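Local coordinates for protein DNA polymerase (Pyrobaculum calidifontis, PDB 5MDN) that probably catalyses template-directed DNA synthesis as a family B DNA polymerase, adding deoxyribonucleotides to a growing strand with release of diphosphate, at residues V165-I170 and R338-L343; E171-R176 and L182-V187; E198-A203 and Y332-V337; L310-G313 and E318-N321. All blocks are in the same frame, centred on the assembly; numbering follows the deposited sequence.

All four contacts lie in or beside the exonuclease region. Interactions 1 and 3 set successive turns of helix 326-356 against one mixed sheet: interaction 1 on the inner strand 165-172, buried and wholly apolar, and interaction 3 on the edge strand 198-202, at the surface, where a glutamate joins the valine. Interaction 2 continues strand 165-172 into its loop and pairs it with strand 186-193; it is buried, yet brings backbone bonds and a salt bridge. Interaction 4, partly buried, rests a loop isoleucine on a tyrosine ring. Val187 of interaction 2 packs on Trp320 of interaction 4, and Tyr332 of interaction 3 meets Ile311.

Interaction 1: V165-I170 and R338-L343; sequences VLAFDI and RSTLGL
Thr340, whose methyl faces Ala167 across the contact, turns its hydroxyl the other way: OG1 is hydrogen-bonded to the carbonyl oxygen of Asp336, one turn back in the same helix. The setting is the RNase H-like exonuclease domain, where helix 326-356 lies over the mixed sheet and crosses strand 165-172, with the short segments' axes 7.5 Å apart at 143°. With its polar end bonded back to its own helix, Thr340 presents CG2 to the strand, within 4.0 Å of Ala167 CB. The small alanine lets the helix approach closely, and its CB also meets Leu341 CB at 3.8 Å. Leu341 continues the contact along the strand: with CG anti to the backbone N (chi1 -170°), the branch swings toward Val165. Lys192 of the neighbouring strand 186-193 lines Leu341 too, and Leu293 of helix 293-299 touches Thr340. The strand leads on to Asp169, a magnesium ligand in a structure of this protein, and the Asp-Ile-Glu sequence that begins there matches the first exonuclease motif of the family. Separately, the nearest side-chain atom of Thr340 is about 7 Å from a bound magnesium ion. At the far end, Val165 CG1 and Leu341 CD1 meet at 4.1 Å, the two side chains meeting at a slant.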
loop_
_atom_site.group_PDB
_atom_site.type_symbol
_atom_site.label_atom_id
_atom_site.label_comp_id
_atom_site.label_asym_id
_atom_site.label_seq_id
_atom_site.Cartn_x
_atom_site.Cartn_y
_atom_site.Cartn_z
ATOM N N VAL A 165 -12.235 -5.104 16.949
ATOM C CA VAL A 165 -12.078 -5.071 15.501
ATOM C C VAL A 165 -13.389 -5.491 14.855
ATOM O O VAL A 165 -14.044 -6.439 15.308
ATOM C CB VAL A 165 -10.920 -5.981 15.050
ATOM C CG1 VAL A 165 -10.675 -5.842 13.559
ATOM C CG2 VAL A 165 -9.656 -5.661 15.837
ATOM N N LEU A 166 -13.771 -4.782 13.795
ATOM C CA LEU A 166 -14.982 -5.075 13.040
ATOM C C LEU A 166 -14.630 -5.184 11.564
ATOM O O LEU A 166 -14.147 -4.217 10.965
ATOM C CB LEU A 166 -16.040 -3.989 13.253
ATOM C CG LEU A 166 -17.329 -4.170 12.448
ATOM C CD1 LEU A 166 -18.331 -5.006 13.222
ATOM C CD2 LEU A 166 -17.923 -2.828 12.050
ATOM N N ALA A 167 -14.869 -6.357 10.987
ATOM C CA ALA A 167 -14.786 -6.559 9.548
ATOM C C ALA A 167 -16.174 -6.411 8.937
ATOM O O ALA A 167 -17.180 -6.788 9.542
ATOM C CB ALA A 167 -14.206 -7.936 9.219
ATOM N N PHE A 168 -16.223 -5.857 7.729
ATOM C CA PHE A 168 -17.497 -5.688 7.047
ATOM C C PHE A 168 -17.303 -5.847 5.546
ATOM O O PHE A 168 -16.256 -5.494 4.995
ATOM C CB PHE A 168 -18.134 -4.330 7.376
ATOM C CG PHE A 168 -17.626 -3.191 6.534
ATOM C CD1 PHE A 168 -16.385 -2.625 6.777
ATOM C CD2 PHE A 168 -18.402 -2.675 5.509
ATOM C CE1 PHE A 168 -15.924 -1.571 6.005
ATOM C CE2 PHE A 168 -17.947 -1.622 4.734
ATOM C CZ PHE A 168 -16.707 -1.070 4.982
ATOM N N ASP A 169 -18.330 -6.392 4.899
ATOM C CA ASP A 169 -18.354 -6.591 3.459
ATOM C C ASP A 169 -19.743 -6.239 2.951
ATOM O O ASP A 169 -20.735 -6.393 3.668
ATOM C CB ASP A 169 -17.991 -8.038 3.090
ATOM C CG ASP A 169 -17.713 -8.211 1.613
ATOM O OD1 ASP A 169 -16.681 -7.697 1.133
ATOM O OD2 ASP A 169 -18.530 -8.863 0.931
ATOM N N ILE A 170 -19.814 -5.764 1.706
ATOM C CA ILE A 170 -21.084 -5.413 1.087
ATOM C C ILE A 170 -21.167 -6.038 -0.298
ATOM O O ILE A 170 -20.158 -6.385 -0.916
ATOM C CB ILE A 170 -21.295 -3.885 0.981
ATOM C CG1 ILE A 170 -20.470 -3.308 -0.171
ATOM C CG2 ILE A 170 -20.938 -3.191 2.288
ATOM C CD1 ILE A 170 -20.752 -1.848 -0.447
ATOM N N ARG A 338 -15.513 -13.383 6.483
ATOM C CA ARG A 338 -14.669 -14.276 7.272
ATOM C C ARG A 338 -13.225 -14.235 6.787
ATOM O O ARG A 338 -12.291 -14.292 7.595
ATOM C CB ARG A 338 -15.216 -15.702 7.235
ATOM C CG ARG A 338 -16.341 -15.947 8.231
ATOM C CD ARG A 338 -17.334 -16.986 7.732
ATOM N NE ARG A 338 -17.957 -17.715 8.836
ATOM C CZ ARG A 338 -19.074 -18.425 8.726
ATOM N NH1 ARG A 338 -19.702 -18.502 7.561
ATOM N NH2 ARG A 338 -19.567 -19.056 9.784
ATOM N N SER A 339 -13.022 -14.148 5.470
ATOM C CA SER A 339 -11.673 -13.966 4.942
ATOM C C SER A 339 -11.110 -12.602 5.325
ATOM O O SER A 339 -9.918 -12.481 5.636
ATOM C CB SER A 339 -11.678 -14.142 3.425
ATOM O OG SER A 339 -12.016 -15.470 3.066
ATOM N N THR A 340 -11.948 -11.561 5.291
ATOM C CA THR A 340 -11.485 -10.215 5.616
ATOM C C THR A 340 -10.965 -10.143 7.047
ATOM O O THR A 340 -9.877 -9.614 7.299
ATOM C CB THR A 340 -12.613 -9.206 5.400
ATOM O OG1 THR A 340 -13.008 -9.213 4.022
ATOM C CG2 THR A 340 -12.154 -7.805 5.782
ATOM N N LEU A 341 -11.733 -10.672 8.003
ATOM C CA LEU A 341 -11.253 -10.715 9.379
ATOM C C LEU A 341 -10.087 -11.683 9.530
ATOM O O LEU A 341 -9.211 -11.470 10.376
ATOM C CB LEU A 341 -12.392 -11.095 10.326
ATOM C CG LEU A 341 -12.078 -10.952 11.818
ATOM C CD1 LEU A 341 -11.683 -9.519 12.139
ATOM C CD2 LEU A 341 -13.259 -11.386 12.670
ATOM N N GLY A 342 -10.062 -12.750 8.729
ATOM C CA GLY A 342 -8.921 -13.651 8.748
ATOM C C GLY A 342 -7.640 -12.972 8.304
ATOM O O GLY A 342 -6.598 -13.095 8.955
ATOM N N LEU A 343 -7.697 -12.259 7.175
ATOM C CA LEU A 343 -6.546 -11.480 6.724
ATOM C C LEU A 343 -6.115 -10.468 7.779
ATOM O O LEU A 343 -4.916 -10.286 8.023
ATOM C CB LEU A 343 -6.866 -10.766 5.412
ATOM C CG LEU A 343 -6.626 -11.521 4.106
ATOM C CD1 LEU A 343 -7.283 -10.792 2.944
ATOM C CD2 LEU A 343 -5.137 -11.691 3.857
#

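Interaction 2: E171-R176 and L182-V187; sequences EVYNER and LRDPVV
Arg176 and Asp184 form the salt bridge of this contact, with NH2 of the arginine 2.8 Å from OD1 of the aspartate. The oxygen lies over one face of the guanidinium, and the flat groups are turned 41° apart, so the two groups do not pair in one plane. Arg176 reaches it with CG set between the backbone N and carbonyl carbon (chi1 43°) and a bend at chi3. With an alanine here, the Asp184 carboxylate would probably lose this charged mate and the loop end be held less firmly. Tyr173 CB rests against Pro185 CD at 3.8 Å, while Val187 CG2 comes to the ring's edge. Behind these side chains, Val172 and Val186 make an antiparallel non-hydrogen-bonded pair, flanked by Val187 N to Glu171 O (3.0 Å) and by a weak bond from Tyr173 N to Pro185 O (3.3 Å). The Glu171 side chain, two residues on from Asp169, comes within about 4 Å of a bound magnesium ion (nearest atoms), so this strand end borders the exonuclease metal site. Strands 165-172 and 186-193 of the exonuclease sheet meet here, with helix 232-247 on Val172 and Val186, helix 316-320 on Tyr173 and Val187, and helix 326-356 on Glu171.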
loop_
_atom_site.group_PDB
_atom_site.type_symbol
_atom_site.label_atom_id
_atom_site.label_comp_id
_atom_site.label_asym_id
_atom_site.label_seq_id
_atom_site.Cartn_x
_atom_site.Cartn_y
_atom_site.Cartn_z
ATOM N N GLU A 171 -22.401 -6.187 -0.776
ATOM C CA GLU A 171 -22.668 -6.506 -2.170
ATOM C C GLU A 171 -23.819 -5.645 -2.669
ATOM O O GLU A 171 -24.823 -5.470 -1.974
ATOM C CB GLU A 171 -22.990 -7.993 -2.362
ATOM C CG GLU A 171 -21.791 -8.915 -2.171
ATOM C CD GLU A 171 -20.647 -8.620 -3.129
ATOM O OE1 GLU A 171 -20.898 -8.071 -4.223
ATOM O OE2 GLU A 171 -19.488 -8.934 -2.781
ATOM N N VAL A 172 -23.662 -5.107 -3.875
ATOM C CA VAL A 172 -24.565 -4.110 -4.435
ATOM C C VAL A 172 -25.200 -4.699 -5.687
ATOM O O VAL A 172 -24.518 -5.363 -6.474
ATOM C CB VAL A 172 -23.824 -2.793 -4.742
ATOM C CG1 VAL A 172 -24.707 -1.852 -5.530
ATOM C CG2 VAL A 172 -23.348 -2.137 -3.455
ATOM N N TYR A 173 -26.494 -4.422 -5.882
ATOM C CA TYR A 173 -27.329 -4.985 -6.943
ATOM C C TYR A 173 -26.620 -5.096 -8.291
ATOM O O TYR A 173 -26.381 -6.210 -8.766
ATOM C CB TYR A 173 -28.592 -4.133 -7.082
ATOM C CG TYR A 173 -29.684 -4.766 -7.904
ATOM C CD1 TYR A 173 -30.242 -5.978 -7.527
ATOM C CD2 TYR A 173 -30.173 -4.144 -9.043
ATOM C CE1 TYR A 173 -31.246 -6.563 -8.268
ATOM C CE2 TYR A 173 -31.180 -4.719 -9.789
ATOM C CZ TYR A 173 -31.710 -5.931 -9.401
ATOM O OH TYR A 173 -32.715 -6.504 -10.147
ATOM N N ASN A 174 -26.318 -3.964 -8.929
ATOM C CA ASN A 174 -25.457 -3.889 -10.117
ATOM C C ASN A 174 -26.033 -4.598 -11.352
ATOM O O ASN A 174 -25.282 -5.011 -12.240
ATOM C CB ASN A 174 -24.032 -4.387 -9.785
ATOM C CG ASN A 174 -23.763 -5.839 -10.202
ATOM O OD1 ASN A 174 -22.809 -6.109 -10.932
ATOM N ND2 ASN A 174 -24.593 -6.766 -9.743
ATOM N N GLU A 175 -27.364 -4.699 -11.463
ATOM C CA GLU A 175 -27.965 -5.330 -12.642
ATOM C C GLU A 175 -27.417 -4.731 -13.931
ATOM O O GLU A 175 -27.120 -5.455 -14.889
ATOM C CB GLU A 175 -29.488 -5.190 -12.616
ATOM C CG GLU A 175 -30.191 -5.868 -13.790
ATOM C CD GLU A 175 -31.675 -5.547 -13.858
ATOM O OE1 GLU A 175 -32.267 -5.239 -12.802
ATOM O OE2 GLU A 175 -32.249 -5.604 -14.967
ATOM N N ARG A 176 -27.286 -3.408 -13.974
ATOM C CA ARG A 176 -26.585 -2.718 -15.051
ATOM C C ARG A 176 -25.137 -2.469 -14.630
ATOM O O ARG A 176 -24.862 -1.572 -13.825
ATOM C CB ARG A 176 -27.303 -1.413 -15.388
ATOM C CG ARG A 176 -27.759 -0.621 -14.165
ATOM C CD ARG A 176 -28.842 0.383 -14.515
ATOM N NE ARG A 176 -28.651 1.646 -13.808
ATOM C CZ ARG A 176 -29.179 1.929 -12.624
ATOM N NH1 ARG A 176 -29.938 1.038 -12.000
ATOM N NH2 ARG A 176 -28.943 3.105 -12.059
ATOM N N LEU A 182 -27.656 6.174 -6.650
ATOM C CA LEU A 182 -28.914 6.914 -6.629
ATOM C C LEU A 182 -30.138 6.000 -6.649
ATOM O O LEU A 182 -31.178 6.363 -6.087
ATOM C CB LEU A 182 -28.959 7.903 -7.792
ATOM C CG LEU A 182 -27.901 9.003 -7.694
ATOM C CD1 LEU A 182 -27.798 9.771 -8.999
ATOM C CD2 LEU A 182 -28.224 9.930 -6.534
ATOM N N ARG A 183 -30.048 4.823 -7.280
ATOM C CA ARG A 183 -31.186 3.902 -7.312
ATOM C C ARG A 183 -30.806 2.467 -6.957
ATOM O O ARG A 183 -31.610 1.756 -6.346
ATOM C CB ARG A 183 -31.897 3.935 -8.677
ATOM C CG ARG A 183 -31.022 4.198 -9.882
ATOM C CD ARG A 183 -31.815 4.909 -10.988
ATOM N NE ARG A 183 -33.085 4.251 -11.301
ATOM C CZ ARG A 183 -33.935 4.673 -12.237
ATOM N NH1 ARG A 183 -33.649 5.751 -12.955
ATOM N NH2 ARG A 183 -35.067 4.018 -12.458
ATOM N N ASP A 184 -29.605 2.021 -7.316
ATOM C CA ASP A 184 -29.233 0.624 -7.072
ATOM C C ASP A 184 -28.986 0.397 -5.585
ATOM O O ASP A 184 -28.121 1.061 -5.000
ATOM C CB ASP A 184 -27.988 0.249 -7.871
ATOM C CG ASP A 184 -28.153 0.494 -9.354
ATOM O OD1 ASP A 184 -28.193 1.673 -9.764
ATOM O OD2 ASP A 184 -28.241 -0.494 -10.112
ATOM N N PRO A 185 -29.708 -0.518 -4.942
ATOM C CA PRO A 185 -29.637 -0.650 -3.485
ATOM C C PRO A 185 -28.505 -1.553 -3.011
ATOM O O PRO A 185 -28.008 -2.418 -3.734
ATOM C CB PRO A 185 -30.996 -1.271 -3.143
ATOM C CG PRO A 185 -31.295 -2.128 -4.323
ATOM C CD PRO A 185 -30.763 -1.370 -5.520
ATOM N N VAL A 186 -28.107 -1.328 -1.759
ATOM C CA VAL A 186 -27.171 -2.216 -1.073
ATOM C C VAL A 186 -27.923 -3.490 -0.694
ATOM O O VAL A 186 -28.767 -3.481 0.205
ATOM C CB VAL A 186 -26.553 -1.546 0.160
ATOM C CG1 VAL A 186 -25.717 -2.543 0.950
ATOM C CG2 VAL A 186 -25.706 -0.350 -0.254
ATOM N N VAL A 187 -27.620 -4.587 -1.387
ATOM C CA VAL A 187 -28.420 -5.803 -1.267
ATOM C C VAL A 187 -28.101 -6.547 0.028
ATOM O O VAL A 187 -29.007 -6.960 0.761
ATOM C CB VAL A 187 -28.214 -6.690 -2.511
ATOM C CG1 VAL A 187 -28.094 -8.160 -2.135
ATOM C CG2 VAL A 187 -29.352 -6.481 -3.504
#

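Interaction 3: E198-A203 and Y332-V337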
loop_
_atom_site.group_PDB
_atom_site.type_symbol
_atom_site.label_atom_id
_atom_site.label_comp_id
_atom_site.label_asym_id
_atom_site.label_seq_id
_atom_site.Cartn_x
_atom_site.Cartn_y
_atom_site.Cartn_z
ATOM N N GLU A 198 -21.259 -12.524 14.226
ATOM C CA GLU A 198 -21.489 -12.299 12.807
ATOM C C GLU A 198 -22.963 -12.007 12.581
ATOM O O GLU A 198 -23.825 -12.626 13.209
ATOM C CB GLU A 198 -21.097 -13.515 11.955
ATOM C CG GLU A 198 -19.735 -14.119 12.235
ATOM C CD GLU A 198 -19.411 -15.255 11.280
ATOM O OE1 GLU A 198 -20.109 -15.375 10.251
ATOM O OE2 GLU A 198 -18.469 -16.025 11.556
ATOM N N GLU A 199 -23.245 -11.082 11.666
ATOM C CA GLU A 199 -24.611 -10.777 11.260
ATOM C C GLU A 199 -24.603 -10.287 9.822
ATOM O O GLU A 199 -23.629 -9.692 9.355
ATOM C CB GLU A 199 -25.292 -9.733 12.159
ATOM C CG GLU A 199 -25.779 -10.271 13.496
ATOM C CD GLU A 199 -26.717 -9.315 14.204
ATOM O OE1 GLU A 199 -27.015 -8.242 13.638
ATOM O OE2 GLU A 199 -27.160 -9.640 15.325
ATOM N N VAL A 200 -25.704 -10.552 9.124
ATOM C CA VAL A 200 -25.900 -10.127 7.744
ATOM C C VAL A 200 -27.226 -9.387 7.669
ATOM O O VAL A 200 -28.276 -9.955 7.993
ATOM C CB VAL A 200 -25.890 -11.310 6.763
ATOM C CG1 VAL A 200 -25.827 -10.802 5.330
ATOM C CG2 VAL A 200 -24.723 -12.233 7.060
ATOM N N PHE A 201 -27.180 -8.131 7.245
ATOM C CA PHE A 201 -28.376 -7.329 7.039
ATOM C C PHE A 201 -28.737 -7.384 5.560
ATOM O O PHE A 201 -27.983 -6.892 4.713
ATOM C CB PHE A 201 -28.154 -5.888 7.497
ATOM C CG PHE A 201 -27.571 -5.768 8.876
ATOM C CD1 PHE A 201 -28.354 -5.990 9.998
ATOM C CD2 PHE A 201 -26.243 -5.424 9.051
ATOM C CE1 PHE A 201 -27.817 -5.875 11.269
ATOM C CE2 PHE A 201 -25.701 -5.308 10.316
ATOM C CZ PHE A 201 -26.487 -5.534 11.426
ATOM N N GLU A 202 -29.886 -7.979 5.250
ATOM C CA GLU A 202 -30.378 -8.053 3.885
ATOM C C GLU A 202 -31.524 -7.071 3.695
ATOM O O GLU A 202 -32.283 -6.782 4.623
ATOM C CB GLU A 202 -30.870 -9.460 3.525
ATOM C CG GLU A 202 -30.338 -10.588 4.382
ATOM C CD GLU A 202 -30.971 -11.920 4.016
ATOM O OE1 GLU A 202 -31.331 -12.105 2.834
ATOM O OE2 GLU A 202 -31.124 -12.774 4.912
ATOM N N ALA A 203 -31.642 -6.569 2.473
ATOM C CA ALA A 203 -32.687 -5.625 2.134
ATOM C C ALA A 203 -34.025 -6.335 1.923
ATOM O O ALA A 203 -34.113 -7.564 1.841
ATOM C CB ALA A 203 -32.292 -4.845 0.879
ATOM N N TYR A 332 -21.521 -16.657 0.109
ATOM C CA TYR A 332 -20.485 -15.902 -0.585
ATOM C C TYR A 332 -20.106 -14.659 0.214
ATOM O O TYR A 332 -18.921 -14.344 0.374
ATOM C CB TYR A 332 -20.967 -15.526 -1.987
ATOM C CG TYR A 332 -20.036 -14.611 -2.757
ATOM C CD1 TYR A 332 -18.881 -15.103 -3.356
ATOM C CD2 TYR A 332 -20.319 -13.258 -2.895
ATOM C CE1 TYR A 332 -18.031 -14.269 -4.061
ATOM C CE2 TYR A 332 -19.477 -12.419 -3.598
ATOM C CZ TYR A 332 -18.334 -12.930 -4.180
ATOM O OH TYR A 332 -17.490 -12.100 -4.881
ATOM N N VAL A 333 -21.109 -13.936 0.715
ATOM C CA VAL A 333 -20.849 -12.742 1.512
ATOM C C VAL A 333 -20.189 -13.113 2.839
ATOM O O VAL A 333 -19.286 -12.410 3.310
ATOM C CB VAL A 333 -22.157 -11.954 1.713
ATOM C CG1 VAL A 333 -21.995 -10.906 2.786
ATOM C CG2 VAL A 333 -22.596 -11.319 0.407
ATOM N N LEU A 334 -20.614 -14.222 3.456
ATOM C CA LEU A 334 -19.997 -14.640 4.715
ATOM C C LEU A 334 -18.551 -15.073 4.511
ATOM O O LEU A 334 -17.684 -14.761 5.335
ATOM C CB LEU A 334 -20.791 -15.772 5.371
ATOM C CG LEU A 334 -21.991 -15.450 6.268
ATOM C CD1 LEU A 334 -21.612 -14.410 7.316
ATOM C CD2 LEU A 334 -23.201 -15.002 5.478
ATOM N N ASP A 335 -18.270 -15.797 3.425
ATOM C CA ASP A 335 -16.892 -16.180 3.143
ATOM C C ASP A 335 -16.020 -14.964 2.855
ATOM O O ASP A 335 -14.814 -14.990 3.120
ATOM C CB ASP A 335 -16.848 -17.167 1.977
ATOM C CG ASP A 335 -17.345 -18.547 2.365
ATOM O OD1 ASP A 335 -17.306 -18.875 3.570
ATOM O OD2 ASP A 335 -17.774 -19.305 1.468
ATOM N N ASP A 336 -16.606 -13.898 2.307
ATOM C CA ASP A 336 -15.869 -12.649 2.139
ATOM C C ASP A 336 -15.468 -12.061 3.488
ATOM O O ASP A 336 -14.286 -11.802 3.741
ATOM C CB ASP A 336 -16.707 -11.647 1.343
ATOM C CG ASP A 336 -16.650 -11.890 -0.153
ATOM O OD1 ASP A 336 -15.683 -12.526 -0.617
ATOM O OD2 ASP A 336 -17.568 -11.437 -0.868
ATOM N N VAL A 337 -16.448 -11.840 4.368
ATOM C CA VAL A 337 -16.169 -11.171 5.638
ATOM C C VAL A 337 -15.337 -12.060 6.558
ATOM O O VAL A 337 -14.523 -11.558 7.343
ATOM C CB VAL A 337 -17.482 -10.717 6.306
ATOM C CG1 VAL A 337 -18.286 -11.908 6.819
ATOM C CG2 VAL A 337 -17.197 -9.731 7.431
#
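Leu334 turns its CG anti to the carbonyl carbon (chi1 -85°), which swings both methyls off the helix toward Val200, whose CG2 likewise stands anti to its own carbonyl carbon. The pair joins helix 326-356 to strand 198-202, an outermost strand of the mixed sheet in the RNase H-like exonuclease domain. CG2 of Val200 fits against the leucine fork, 3.5 Å from Leu334 CD2 and 3.8 Å from Leu334 CD1, the valine and leucine set obliquely to one another. The CB of Leu334 leaves the helix off to one side, so it is the branch rather than the stem that makes contact, and the backbones stay apart: the nearest CA atoms, of Val200 and Leu334, are 8.0 Å distant. One strand further in, Val333 and Val337 of the same helix lie on Ala190 and Lys192 of strand 186-193, so the helix spans from edge to interior of the sheet. Glu198 closes the outer end. Its extended chain carries the carboxylate past the leucine, and the charge is met by Lys192, whose NZ forms a salt bridge to OE2; Arg338 is a weaker, longer partner. The remaining oxygen, Glu198 OE1, lies beside the methyl Leu334 CD1, at 3.4 Å.

Interaction 4: L310-G313 and E318-N321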
loop_
_atom_site.group_PDB
_atom_site.type_symbol
_atom_site.label_atom_id
_atom_site.label_comp_id
_atom_site.label_asym_id
_atom_site.label_seq_id
_atom_site.Cartn_x
_atom_site.Cartn_y
_atom_site.Cartn_z
ATOM N N LEU A 310 -18.124 -19.416 -4.552
ATOM C CA LEU A 310 -17.633 -18.372 -5.449
ATOM C C LEU A 310 -18.714 -18.031 -6.466
ATOM O O LEU A 310 -19.075 -18.865 -7.301
ATOM C CB LEU A 310 -16.349 -18.805 -6.155
ATOM C CG LEU A 310 -15.070 -18.764 -5.318
ATOM C CD1 LEU A 310 -13.894 -19.285 -6.123
ATOM C CD2 LEU A 310 -14.809 -17.343 -4.850
ATOM N N ILE A 311 -19.222 -16.806 -6.391
ATOM C CA ILE A 311 -20.188 -16.284 -7.356
ATOM C C ILE A 311 -19.445 -15.384 -8.338
ATOM O O ILE A 311 -18.571 -14.607 -7.921
ATOM C CB ILE A 311 -21.328 -15.519 -6.657
ATOM C CG1 ILE A 311 -22.444 -16.458 -6.178
ATOM C CG2 ILE A 311 -21.902 -14.429 -7.560
ATOM C CD1 ILE A 311 -22.031 -17.453 -5.136
ATOM N N PRO A 312 -19.739 -15.452 -9.640
ATOM C CA PRO A 312 -19.231 -14.420 -10.553
ATOM C C PRO A 312 -19.769 -13.055 -10.161
ATOM O O PRO A 312 -20.969 -12.794 -10.284
ATOM C CB PRO A 312 -19.745 -14.872 -11.927
ATOM C CG PRO A 312 -20.895 -15.782 -11.634
ATOM C CD PRO A 312 -20.563 -16.456 -10.332
ATOM N N GLY A 313 -18.875 -12.189 -9.669
ATOM C CA GLY A 313 -19.293 -10.939 -9.053
ATOM C C GLY A 313 -20.254 -10.114 -9.885
ATOM O O GLY A 313 -21.112 -9.416 -9.337
ATOM N N GLU A 318 -28.555 -11.450 -10.195
ATOM C CA GLU A 318 -29.185 -12.696 -10.616
ATOM C C GLU A 318 -29.401 -13.632 -9.431
ATOM O O GLU A 318 -30.466 -14.249 -9.305
ATOM C CB GLU A 318 -28.355 -13.337 -11.727
ATOM C CG GLU A 318 -28.968 -14.573 -12.346
ATOM C CD GLU A 318 -28.401 -14.851 -13.725
ATOM O OE1 GLU A 318 -28.780 -14.106 -14.656
ATOM O OE2 GLU A 318 -27.585 -15.782 -13.885
ATOM N N TYR A 319 -28.401 -13.754 -8.555
ATOM C CA TYR A 319 -28.564 -14.572 -7.359
ATOM C C TYR A 319 -29.508 -13.933 -6.347
ATOM O O TYR A 319 -29.970 -14.620 -5.430
ATOM C CB TYR A 319 -27.205 -14.840 -6.708
ATOM C CG TYR A 319 -26.359 -15.874 -7.425
ATOM C CD1 TYR A 319 -25.886 -15.648 -8.711
ATOM C CD2 TYR A 319 -26.033 -17.079 -6.812
ATOM C CE1 TYR A 319 -25.115 -16.593 -9.368
ATOM C CE2 TYR A 319 -25.266 -18.029 -7.461
ATOM C CZ TYR A 319 -24.808 -17.780 -8.737
ATOM O OH TYR A 319 -24.043 -18.721 -9.383
ATOM N N TRP A 320 -29.801 -12.640 -6.490
ATOM C CA TRP A 320 -30.677 -11.924 -5.569
ATOM C C TRP A 320 -32.146 -12.035 -5.958
ATOM O O TRP A 320 -33.011 -12.134 -5.081
ATOM C CB TRP A 320 -30.259 -10.453 -5.498
ATOM C CG TRP A 320 -31.106 -9.594 -4.607
ATOM C CD1 TRP A 320 -31.953 -8.598 -4.998
ATOM C CD2 TRP A 320 -31.180 -9.644 -3.176
ATOM N NE1 TRP A 320 -32.549 -8.025 -3.902
ATOM C CE2 TRP A 320 -32.093 -8.650 -2.771
ATOM C CE3 TRP A 320 -30.569 -10.437 -2.200
ATOM C CZ2 TRP A 320 -32.407 -8.424 -1.432
ATOM C CZ3 TRP A 320 -30.879 -10.208 -0.870
ATOM C CH2 TRP A 320 -31.789 -9.210 -0.499
ATOM N N ASN A 321 -32.450 -12.015 -7.257
ATOM C CA ASN A 321 -33.815 -12.149 -7.745
ATOM C C ASN A 321 -34.246 -13.605 -7.895
ATOM O O ASN A 321 -35.249 -13.880 -8.566
ATOM C CB ASN A 321 -33.978 -11.413 -9.078
ATOM C CG ASN A 321 -33.380 -10.020 -9.055
ATOM O OD1 ASN A 321 -32.550 -9.673 -9.894
ATOM N ND2 ASN A 321 -33.806 -9.211 -8.093
#
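The ring of Tyr319 carries Ile311 on one face: CG1 of the isoleucine stands 3.7 Å from the ring centroid and 20° off the normal, a CH-pi contact. The closest ring atom is Tyr319 CE2, which lies 3.5 Å from Ile311 CG1 and 4.0 Å from Ile311 CD1. At the hydroxyl end of the ring, Pro312 CD comes to 4.3 Å from Tyr319 OH, a looser touch. The two side chains run alongside in opposing senses, and CG1 sits above the ring face, offset toward its rim. Two torsions do this: in Tyr319, CG is anti to the carbonyl carbon (chi1 -76°), and in Ile311 CG1 is anti likewise (chi1 -85°). The ring also takes a cation-pi contact from Lys325 and touches Thr328 and Leu329 of helix 326-356, while Ile311 leans on Thr328 and Tyr332 of that helix. Putting an alanine at Tyr319 would probably strip Ile311 of the surface it rests on and leave Lys325 without its aromatic partner. The contact folds the loop before helix 316-320 back on that weakly bonded helix. It is a CH-pi contact that closes a short loop onto the following helix, probably near the edge of the exonuclease site: the nearest side-chain atom of Ile311 is about 9 Å from a bound magnesium ion and about 10 Å from the side chain of Asp169.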